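Local coordinates for hypothetical conserved protein (Geobacillus kaustophilus, PDB 2YXY), which is of unknown function but belongs to the DUF1811 family, pairing a helical hairpin with a small antiparallel beta domain, at residues Ser12-Lys16 with Glu17-Gln21; Ile49-Ala52 with Lys53-Leu57; Met56-Pro59 with Ala60-His63. All coordinates share one frame; numbering follows the deposited sequence.

Contact 1: residues Ser12-Lys16 with Glu17-Gln21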
ATOM      1  N   SER A  12      10.159   8.235   0.807  1.00 21.73           N
ATOM      2  CA  SER A  12      10.723   8.159   2.162  1.00 27.01           C
ATOM      3  C   SER A  12      11.365   9.463   2.651  1.00 22.80           C
ATOM      4  O   SER A  12      11.725   9.568   3.818  1.00 23.01           O
ATOM      5  CB  SER A  12      11.761   7.034   2.262  1.00 27.54           C
ATOM      6  OG  SER A  12      12.941   7.378   1.560  1.00 25.82           O
ATOM      7  N   GLU A  13      11.482  10.459   1.775  1.00 22.25           N
ATOM      8  CA  GLU A  13      12.089  11.745   2.138  1.00 26.99           C
ATOM      9  C   GLU A  13      11.071  12.888   2.151  1.00 27.22           C
ATOM     10  O   GLU A  13      11.389  14.009   2.537  1.00 25.79           O
ATOM     11  CB  GLU A  13      13.236  12.085   1.148  1.00 24.42           C
ATOM     12  CG  GLU A  13      14.259  10.952   0.992  1.00 29.56           C
ATOM     13  CD  GLU A  13      15.254  11.126  -0.182  1.00 36.16           C
ATOM     14  OE1 GLU A  13      14.900  11.687  -1.242  1.00 31.27           O
ATOM     15  OE2 GLU A  13      16.398  10.652  -0.052  1.00 34.84           O
ATOM     16  N   MET A  14       9.839  12.609   1.751  1.00 23.44           N
ATOM     17  CA  MET A  14       8.828  13.665   1.688  1.00 22.14           C
ATOM     18  C   MET A  14       8.142  13.968   2.981  1.00 22.14           C
ATOM     19  O   MET A  14       8.055  13.120   3.853  1.00 24.84           O
ATOM     20  CB  MET A  14       7.720  13.310   0.679  1.00 25.83           C
ATOM     21  CG  MET A  14       8.204  13.001  -0.724  1.00 19.52           C
ATOM     22  SD  MET A  14       6.790  12.693  -1.799  1.00 25.61           S
ATOM     23  CE  MET A  14       7.600  12.848  -3.476  1.00 30.09           C
ATOM     24  N   THR A  15       7.638  15.195   3.082  1.00 22.33           N
ATOM     25  CA  THR A  15       6.879  15.622   4.244  1.00 22.63           C
ATOM     26  C   THR A  15       5.461  15.127   3.945  1.00 23.86           C
ATOM     27  O   THR A  15       5.161  14.674   2.830  1.00 22.49           O
ATOM     28  CB  THR A  15       6.781  17.149   4.345  1.00 21.96           C
ATOM     29  OG1 THR A  15       6.105  17.629   3.179  1.00 21.55           O
ATOM     30  CG2 THR A  15       8.168  17.812   4.425  1.00 23.54           C
ATOM     31  N   LYS A  16       4.570  15.290   4.907  1.00 20.00           N
ATOM     32  CA  LYS A  16       3.202  14.841   4.727  1.00 22.38           C
ATOM     33  C   LYS A  16       2.552  15.646   3.603  1.00 24.71           C
ATOM     34  O   LYS A  16       1.852  15.100   2.740  1.00 19.97           O
ATOM     35  CB  LYS A  16       2.419  14.999   6.043  1.00 19.17           C
ATOM     36  CG  LYS A  16       1.144  14.116   6.100  1.00 28.55           C
ATOM     37  CD  LYS A  16       0.219  14.535   7.205  1.00 32.13           C
ATOM     38  CE  LYS A  16      -0.706  13.417   7.615  1.00 39.64           C
ATOM     39  NZ  LYS A  16      -1.469  12.817   6.499  1.00 33.60           N
ATOM     40  N   GLU A  17       2.790  16.949   3.604  1.00 24.20           N
ATOM     41  CA  GLU A  17       2.227  17.802   2.561  1.00 31.61           C
ATOM     42  C   GLU A  17       2.670  17.353   1.159  1.00 28.63           C
ATOM     43  O   GLU A  17       1.873  17.353   0.224  1.00 30.65           O
ATOM     44  CB  GLU A  17       2.644  19.249   2.798  1.00 39.39           C
ATOM     45  CG  GLU A  17       1.490  20.225   2.770  1.00 52.61           C
ATOM     46  CD  GLU A  17       0.987  20.499   1.374  1.00 65.49           C
ATOM     47  OE1 GLU A  17       0.440  19.575   0.731  1.00 73.19           O
ATOM     48  OE2 GLU A  17       1.144  21.650   0.914  1.00 76.51           O
ATOM     49  N   GLU A  18       3.933  16.952   1.024  1.00 25.10           N
ATOM     50  CA  GLU A  18       4.457  16.504  -0.258  1.00 24.57           C
ATOM     51  C   GLU A  18       3.872  15.151  -0.649  1.00 24.36           C
ATOM     52  O   GLU A  18       3.568  14.917  -1.812  1.00 25.33           O
ATOM     53  CB  GLU A  18       5.991  16.457  -0.205  1.00 21.69           C
ATOM     54  CG  GLU A  18       6.606  17.877  -0.185  1.00 25.57           C
ATOM     55  CD  GLU A  18       8.090  17.870   0.146  1.00 28.44           C
ATOM     56  OE1 GLU A  18       8.756  18.861  -0.204  1.00 31.66           O
ATOM     57  OE2 GLU A  18       8.589  16.900   0.778  1.00 20.13           O
ATOM     58  N   LEU A  19       3.708  14.265   0.325  1.00 19.96           N
ATOM     59  CA  LEU A  19       3.124  12.970   0.041  1.00 23.42           C
ATOM     60  C   LEU A  19       1.691  13.169  -0.439  1.00 24.39           C
ATOM     61  O   LEU A  19       1.296  12.553  -1.421  1.00 24.48           O
ATOM     62  CB  LEU A  19       3.155  12.073   1.282  1.00 17.56           C
ATOM     63  CG  LEU A  19       4.574  11.556   1.561  1.00 20.90           C
ATOM     64  CD1 LEU A  19       4.677  11.024   3.016  1.00 19.70           C
ATOM     65  CD2 LEU A  19       4.921  10.447   0.530  1.00 19.43           C
ATOM     66  N   GLN A  20       0.937  14.054   0.223  1.00 24.27           N
ATOM     67  CA  GLN A  20      -0.467  14.301  -0.162  1.00 28.46           C
ATOM     68  C   GLN A  20      -0.604  14.851  -1.578  1.00 29.27           C
ATOM     69  O   GLN A  20      -1.530  14.472  -2.314  1.00 28.64           O
ATOM     70  CB  GLN A  20      -1.146  15.274   0.810  1.00 27.49           C
ATOM     71  CG  GLN A  20      -1.436  14.680   2.180  1.00 36.51           C
ATOM     72  CD  GLN A  20      -2.678  13.799   2.193  1.00 55.98           C
ATOM     73  OE1 GLN A  20      -2.840  12.901   1.355  1.00 60.28           O
ATOM     74  NE2 GLN A  20      -3.561  14.047   3.154  1.00 52.69           N
ATOM     75  N   GLN A  21       0.296  15.771  -1.934  1.00 22.64           N
ATOM     76  CA  GLN A  21       0.318  16.362  -3.267  1.00 29.88           C
ATOM     77  C   GLN A  21       0.686  15.278  -4.297  1.00 27.96           C
ATOM     78  O   GLN A  21       0.134  15.243  -5.392  1.00 24.26           O
ATOM     79  CB  GLN A  21       1.332  17.527  -3.320  1.00 26.13           C
ATOM     80  CG  GLN A  21       0.952  18.630  -2.324  1.00 43.88           C
ATOM     81  CD  GLN A  21       1.960  19.755  -2.201  1.00 49.50           C
ATOM     82  OE1 GLN A  21       3.151  19.526  -1.964  1.00 57.12           O
ATOM     83  NE2 GLN A  21       1.480  20.987  -2.332  1.00 55.00           N
TER
HETATM   84  O   HOH W   1      11.251  16.541   1.754  1.00 25.54           O
HETATM   85  O   HOH W   2      -2.593  15.356   5.174  1.00 50.41           O

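Contact 2: residues Ile49-Ala52 with Lys53-Leu57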
ATOM      1  N   ILE A  49       0.424   4.978  -5.238  1.00 19.76           N
ATOM      2  CA  ILE A  49      -0.461   5.625  -4.269  1.00 20.00           C
ATOM      3  C   ILE A  49      -0.380   4.875  -2.943  1.00 20.40           C
ATOM      4  O   ILE A  49      -0.250   5.481  -1.896  1.00 18.87           O
ATOM      5  CB  ILE A  49      -1.946   5.640  -4.796  1.00 21.06           C
ATOM      6  CG1 ILE A  49      -2.078   6.709  -5.898  1.00 18.65           C
ATOM      7  CG2 ILE A  49      -2.944   5.926  -3.644  1.00 14.43           C
ATOM      8  CD1 ILE A  49      -3.473   6.707  -6.632  1.00 16.27           C
ATOM      9  N   ALA A  50      -0.467   3.550  -3.004  1.00 14.60           N
ATOM     10  CA  ALA A  50      -0.386   2.739  -1.795  1.00 25.31           C
ATOM     11  C   ALA A  50       0.939   3.032  -1.069  1.00 22.74           C
ATOM     12  O   ALA A  50       0.981   3.150   0.169  1.00 23.21           O
ATOM     13  CB  ALA A  50      -0.464   1.242  -2.160  1.00 19.69           C
ATOM     14  N   MET A  51       2.022   3.136  -1.832  1.00 19.80           N
ATOM     15  CA  MET A  51       3.324   3.402  -1.223  1.00 18.61           C
ATOM     16  C   MET A  51       3.356   4.767  -0.579  1.00 19.18           C
ATOM     17  O   MET A  51       3.825   4.900   0.544  1.00 22.37           O
ATOM     18  CB  MET A  51       4.449   3.285  -2.255  1.00 16.61           C
ATOM     19  CG  MET A  51       4.795   1.862  -2.607  1.00 26.25           C
ATOM     20  SD  MET A  51       5.220   0.855  -1.155  1.00 30.30           S
ATOM     21  CE  MET A  51       6.609   1.707  -0.510  1.00 20.21           C
ATOM     22  N   ALA A  52       2.871   5.788  -1.282  1.00 15.64           N
ATOM     23  CA  ALA A  52       2.876   7.106  -0.687  1.00 19.48           C
ATOM     24  C   ALA A  52       2.011   7.110   0.590  1.00 26.15           C
ATOM     25  O   ALA A  52       2.375   7.741   1.581  1.00 21.64           O
ATOM     26  CB  ALA A  52       2.371   8.145  -1.681  1.00 21.55           C
ATOM     27  N   LYS A  53       0.873   6.416   0.566  1.00 18.80           N
ATOM     28  CA  LYS A  53       0.016   6.360   1.751  1.00 20.62           C
ATOM     29  C   LYS A  53       0.718   5.699   2.944  1.00 18.84           C
ATOM     30  O   LYS A  53       0.577   6.156   4.071  1.00 19.19           O
ATOM     31  CB  LYS A  53      -1.282   5.605   1.442  1.00 16.32           C
ATOM     32  CG  LYS A  53      -2.288   6.420   0.615  1.00 23.88           C
ATOM     33  CD  LYS A  53      -3.554   5.581   0.352  1.00 23.57           C
ATOM     34  CE  LYS A  53      -4.630   6.395  -0.329  1.00 26.16           C
ATOM     35  NZ  LYS A  53      -5.682   5.460  -0.877  1.00 37.22           N
ATOM     36  N   ALA A  54       1.500   4.658   2.673  1.00 18.08           N
ATOM     37  CA  ALA A  54       2.211   3.936   3.708  1.00 22.77           C
ATOM     38  C   ALA A  54       3.136   4.830   4.529  1.00 25.86           C
ATOM     39  O   ALA A  54       3.329   4.597   5.726  1.00 21.70           O
ATOM     40  CB  ALA A  54       3.019   2.808   3.089  1.00 14.80           C
ATOM     41  N   TYR A  55       3.726   5.823   3.872  1.00 21.92           N
ATOM     42  CA  TYR A  55       4.616   6.746   4.545  1.00 22.21           C
ATOM     43  C   TYR A  55       3.882   7.775   5.405  1.00 25.62           C
ATOM     44  O   TYR A  55       4.522   8.626   6.005  1.00 27.70           O
ATOM     45  CB  TYR A  55       5.516   7.455   3.525  1.00 17.87           C
ATOM     46  CG  TYR A  55       6.663   6.577   3.112  1.00 21.21           C
ATOM     47  CD1 TYR A  55       6.640   5.877   1.894  1.00 16.46           C
ATOM     48  CD2 TYR A  55       7.741   6.380   3.971  1.00 19.60           C
ATOM     49  CE1 TYR A  55       7.673   4.995   1.551  1.00 19.99           C
ATOM     50  CE2 TYR A  55       8.774   5.499   3.638  1.00 26.34           C
ATOM     51  CZ  TYR A  55       8.726   4.811   2.425  1.00 17.53           C
ATOM     52  OH  TYR A  55       9.722   3.930   2.115  1.00 27.89           O
ATOM     53  N   MET A  56       2.547   7.721   5.439  1.00 21.35           N
ATOM     54  CA  MET A  56       1.760   8.625   6.290  1.00 28.24           C
ATOM     55  C   MET A  56       1.144   7.797   7.427  1.00 33.09           C
ATOM     56  O   MET A  56       0.341   8.302   8.204  1.00 32.62           O
ATOM     57  CB  MET A  56       0.631   9.319   5.514  1.00 33.55           C
ATOM     58  CG  MET A  56       1.109  10.193   4.356  1.00 31.82           C
ATOM     59  SD  MET A  56      -0.118  11.348   3.722  1.00 29.93           S
ATOM     60  CE  MET A  56      -1.427  10.282   3.294  1.00 35.34           C
ATOM     61  N   LEU A  57       1.521   6.525   7.515  1.00 30.89           N
ATOM     62  CA  LEU A  57       1.008   5.658   8.577  1.00 37.17           C
ATOM     63  C   LEU A  57       2.103   5.293   9.575  1.00 37.18           C
ATOM     64  O   LEU A  57       3.288   5.544   9.345  1.00 37.86           O
ATOM     65  CB  LEU A  57       0.401   4.375   8.000  1.00 29.24           C
ATOM     66  CG  LEU A  57      -0.815   4.565   7.085  1.00 38.29           C
ATOM     67  CD1 LEU A  57      -1.288   3.196   6.618  1.00 32.28           C
ATOM     68  CD2 LEU A  57      -1.946   5.293   7.826  1.00 28.06           C
TER

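Contact 3: residues Met56-Pro59 with Ala60-His63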
ATOM      1  N   MET A  56       2.547   7.721   5.439  1.00 21.35           N
ATOM      2  CA  MET A  56       1.760   8.625   6.290  1.00 28.24           C
ATOM      3  C   MET A  56       1.144   7.797   7.427  1.00 33.09           C
ATOM      4  O   MET A  56       0.341   8.302   8.204  1.00 32.62           O
ATOM      5  CB  MET A  56       0.631   9.319   5.514  1.00 33.55           C
ATOM      6  CG  MET A  56       1.109  10.193   4.356  1.00 31.82           C
ATOM      7  SD  MET A  56      -0.118  11.348   3.722  1.00 29.93           S
ATOM      8  CE  MET A  56      -1.427  10.282   3.294  1.00 35.34           C
ATOM      9  N   LEU A  57       1.521   6.525   7.515  1.00 30.89           N
ATOM     10  CA  LEU A  57       1.008   5.658   8.577  1.00 37.17           C
ATOM     11  C   LEU A  57       2.103   5.293   9.575  1.00 37.18           C
ATOM     12  O   LEU A  57       3.288   5.544   9.345  1.00 37.86           O
ATOM     13  CB  LEU A  57       0.401   4.375   8.000  1.00 29.24           C
ATOM     14  CG  LEU A  57      -0.815   4.565   7.085  1.00 38.29           C
ATOM     15  CD1 LEU A  57      -1.288   3.196   6.618  1.00 32.28           C
ATOM     16  CD2 LEU A  57      -1.946   5.293   7.826  1.00 28.06           C
ATOM     17  N   ASN A  58       1.696   4.664  10.674  1.00 38.70           N
ATOM     18  CA  ASN A  58       2.637   4.291  11.725  1.00 38.03           C
ATOM     19  C   ASN A  58       2.834   2.784  11.739  1.00 34.55           C
ATOM     20  O   ASN A  58       1.911   2.018  12.038  1.00 33.52           O
ATOM     21  CB  ASN A  58       2.104   4.796  13.075  1.00 45.10           C
ATOM     22  CG  ASN A  58       3.172   4.849  14.154  1.00 51.22           C
ATOM     23  OD1 ASN A  58       2.920   5.352  15.255  1.00 62.80           O
ATOM     24  ND2 ASN A  58       4.364   4.338  13.854  1.00 47.77           N
ATOM     25  N   PRO A  59       4.049   2.336  11.398  1.00 29.67           N
ATOM     26  CA  PRO A  59       4.414   0.924  11.351  1.00 30.41           C
ATOM     27  C   PRO A  59       4.168   0.238  12.698  1.00 41.72           C
ATOM     28  O   PRO A  59       3.917  -0.966  12.753  1.00 39.81           O
ATOM     29  CB  PRO A  59       5.887   0.968  10.983  1.00 35.04           C
ATOM     30  CG  PRO A  59       6.003   2.231  10.179  1.00 31.59           C
ATOM     31  CD  PRO A  59       5.178   3.183  10.987  1.00 35.68           C
ATOM     32  N   ALA A  60       4.229   1.016  13.778  1.00 44.26           N
ATOM     33  CA  ALA A  60       4.024   0.490  15.128  1.00 48.53           C
ATOM     34  C   ALA A  60       2.613  -0.046  15.350  1.00 49.15           C
ATOM     35  O   ALA A  60       2.421  -0.929  16.178  1.00 52.58           O
ATOM     36  CB  ALA A  60       4.339   1.569  16.173  1.00 45.49           C
ATOM     37  N   ASP A  61       1.631   0.490  14.626  1.00 45.21           N
ATOM     38  CA  ASP A  61       0.254   0.034  14.759  1.00 43.19           C
ATOM     39  C   ASP A  61       0.085  -1.404  14.281  1.00 42.74           C
ATOM     40  O   ASP A  61      -0.966  -2.017  14.485  1.00 43.87           O
ATOM     41  CB  ASP A  61      -0.688   0.924  13.948  1.00 51.19           C
ATOM     42  CG  ASP A  61      -0.641   2.365  14.379  1.00 56.50           C
ATOM     43  OD1 ASP A  61      -1.421   3.173  13.827  1.00 55.23           O
ATOM     44  OD2 ASP A  61       0.178   2.686  15.266  1.00 59.52           O
ATOM     45  N   PHE A  62       1.112  -1.939  13.634  1.00 41.20           N
ATOM     46  CA  PHE A  62       1.035  -3.299  13.118  1.00 43.41           C
ATOM     47  C   PHE A  62       1.977  -4.217  13.874  1.00 41.72           C
ATOM     48  O   PHE A  62       3.082  -3.813  14.239  1.00 40.36           O
ATOM     49  CB  PHE A  62       1.309  -3.288  11.608  1.00 35.46           C
ATOM     50  CG  PHE A  62       0.380  -2.377  10.863  1.00 42.02           C
ATOM     51  CD1 PHE A  62       0.683  -1.028  10.714  1.00 34.98           C
ATOM     52  CD2 PHE A  62      -0.863  -2.836  10.432  1.00 38.52           C
ATOM     53  CE1 PHE A  62      -0.230  -0.151  10.150  1.00 36.84           C
ATOM     54  CE2 PHE A  62      -1.781  -1.973   9.872  1.00 40.71           C
ATOM     55  CZ  PHE A  62      -1.464  -0.618   9.733  1.00 41.28           C
ATOM     56  N   HIS A  63       1.536  -5.454  14.106  1.00 39.22           N
ATOM     57  CA  HIS A  63       2.328  -6.397  14.892  1.00 42.59           C
ATOM     58  C   HIS A  63       2.478  -7.790  14.285  1.00 39.13           C
ATOM     59  O   HIS A  63       1.571  -8.306  13.639  1.00 39.85           O
ATOM     60  CB  HIS A  63       1.713  -6.535  16.302  1.00 41.84           C
ATOM     61  CG  HIS A  63       1.307  -5.234  16.927  1.00 43.13           C
ATOM     62  ND1 HIS A  63       0.110  -4.602  16.638  1.00 54.22           N
ATOM     63  CD2 HIS A  63       1.940  -4.419  17.804  1.00 49.69           C
ATOM     64  CE1 HIS A  63       0.032  -3.471  17.307  1.00 53.83           C
ATOM     65  NE2 HIS A  63       1.136  -3.333  18.028  1.00 53.60           N
TER

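Contact 1: residues Ser12-Lys16 with Glu17-Gln21
Glu-18 OE2 is gripped twice: the backbone N of Thr-15 reaches it at 3.0 Å in a nearly straight bond (164°), and a water donates to it while also donating to the carbonyl O of Glu-13. The Thr-15 N-H arrives on the anti side of the carboxylate, 28° out of its plane. In return, Thr-15 OG1 accepts from Glu-18 N at 3.1 Å. That oxygen sits between the backbone N and the carbonyl carbon of its own residue (chi1 61°), the rotamer that turns it toward the start of the helix. Glu-18 runs extended beyond CG and crosses the threonine obliquely, CG 3.4 Å from Thr-15 OG1, and its other oxygen, OE1, makes a salt bridge with Lys-9. With an alanine here the carboxylate is gone, and Thr-15 N and Lys-9 would probably lose their mate, the bridging water one of its acceptors. Met-14 packs on Leu-19: its CB lies 3.7 Å from Leu-19 CG, while SD touches Leu-19 CD2 at the same distance. Further along, Lys-16 and Gln-20 run side by side, and a second water bridges them by accepting from both Lys-16 NZ and Gln-20 NE2. Regular helical bonds begin at once, with Leu-19 N to Thr-15 O at 2.9 Å and Gln-20 N to Lys-16 O after it. The reciprocal bonds of Thr-15 and Glu-18 make a capping box, with threonine as N-cap of helix 16-36, and the Met-14 to Leu-19 contact across it is a hydrophobic staple.

Contact 2: residues Ile49-Ala52 with Lys53-Leu57
Lys-53 lies along Ile-49, one helical turn back, and can be followed outward atom by atom. Its CB rests 3.5 Å from the carbonyl O of Ile-49, and CG, anti to the carbonyl carbon of Lys-53 itself (chi1 -76°), stays beside the same oxygen. CD starts to leave the carbonyl and approach Ile-49 CG2; CE then packs on that methyl at 3.7 Å, and NZ remains 3.9 Å from it. The chain is extended beyond CG, which keeps its methylenes alongside the isoleucine branch, both side chains pointing the same way. In the backbone, Lys-53 N donates to Ile-49 O at 2.9 Å. Ala-54 N follows to Ala-50 O, and the same Ala-50 oxygen also takes a hydrogen bond from Ser-105 OG.

This is the C-terminal end of helix 39-54, where the regular pattern gives way to a type I beta turn from Ala-54 to Leu-57. The change shows at Tyr-55 N, whose hydrogen is shared by two weak bonds, to Met-51 O at 3.5 Å and to Ala-52 O at 3.3 Å. Met-51 O also meets the tyrosine ring obliquely, coming within 3.3 Å of CD1. The Met-51 side chain, bent at chi2 and chi3, curls back so that CE touches Tyr-55 CE1 at 4.0 Å. Tyr-55 continues onto Tyr-11 and Val-86, while Ile-49 and Ala-52 pack against Leu-26 and Ile-23 of helix 16-36.

Contact 3: residues Met56-Pro59 with Ala60-His63
Asn-58 and Pro-59 offer their carbonyls to Asp-61 and Phe-62 in two successive backbone bonds, each spanning three residues, that hold the bend together. Asp-61 N donates to Asn-58 O at 3.0 Å, and Phe-62 N donates to Pro-59 O at 3.1 Å. Between these ends the chain tightens at Pro-59 into a short 3-10 segment, which carries it through Ala-60 and Asp-61 toward Phe-62. Both donors sit well above the plane of the carbonyl they address, some 50° out of it, so neither bond uses a lone-pair direction.

The side chains gather round the same two carbonyls. Phe-62 has CG anti to its own carbonyl carbon (chi1 -56°), which brings the CD1 and CE1 edge of the ring against Asn-58 O, with CD1 3.5 Å from that oxygen. Pro-59 O lies in the plane of the ring at its edge, 3.8 Å from Phe-62 CD1. The buried Phe-62 side chain also touches Leu-107 and Lys-109, and its ring meets that of Tyr-68 with the planes at about 60°. The end of Asp-61 comes back toward Asn-58: Asp-61 CB lies within 3.4 Å of Asn-58 O, and Asp-61 OD2 stands 3.6 Å from Asn-58 CB. The aspartate and asparagine side chains cross at about a right angle.

Chemically, Asn-58 O and Pro-59 O each receive one N-H from above their carbonyl plane while the slightly positive C-H edge of Phe-62 faces them, which is probably a favourable pairing and is consistent with a buried ring lying beside backbone oxygens.

Contact 1 comes first in the chain and starts helix 16-36; contact 2 ends helix 39-54, and contact 3 begins where contact 2 ends, turning the connection on toward strand 67-70. Centres of contacts 1 and 2 are about 9 Å apart, and they touch directly, with Ser-12 CA 3.6 Å from Tyr-55 CE2 and Leu-19 CD1 3.7 Å from Tyr-55 CB. Met-56, shared by contacts 2 and 3, packs its SD 3.4 Å from Lys-16 NZ and so also joins contact 1 to the segment 56-59, although the centres of contacts 1 and 3 lie about 17 Å apart. Contacts 2 and 3, about 11 Å between centres, overlap at Met-56 and Leu-57.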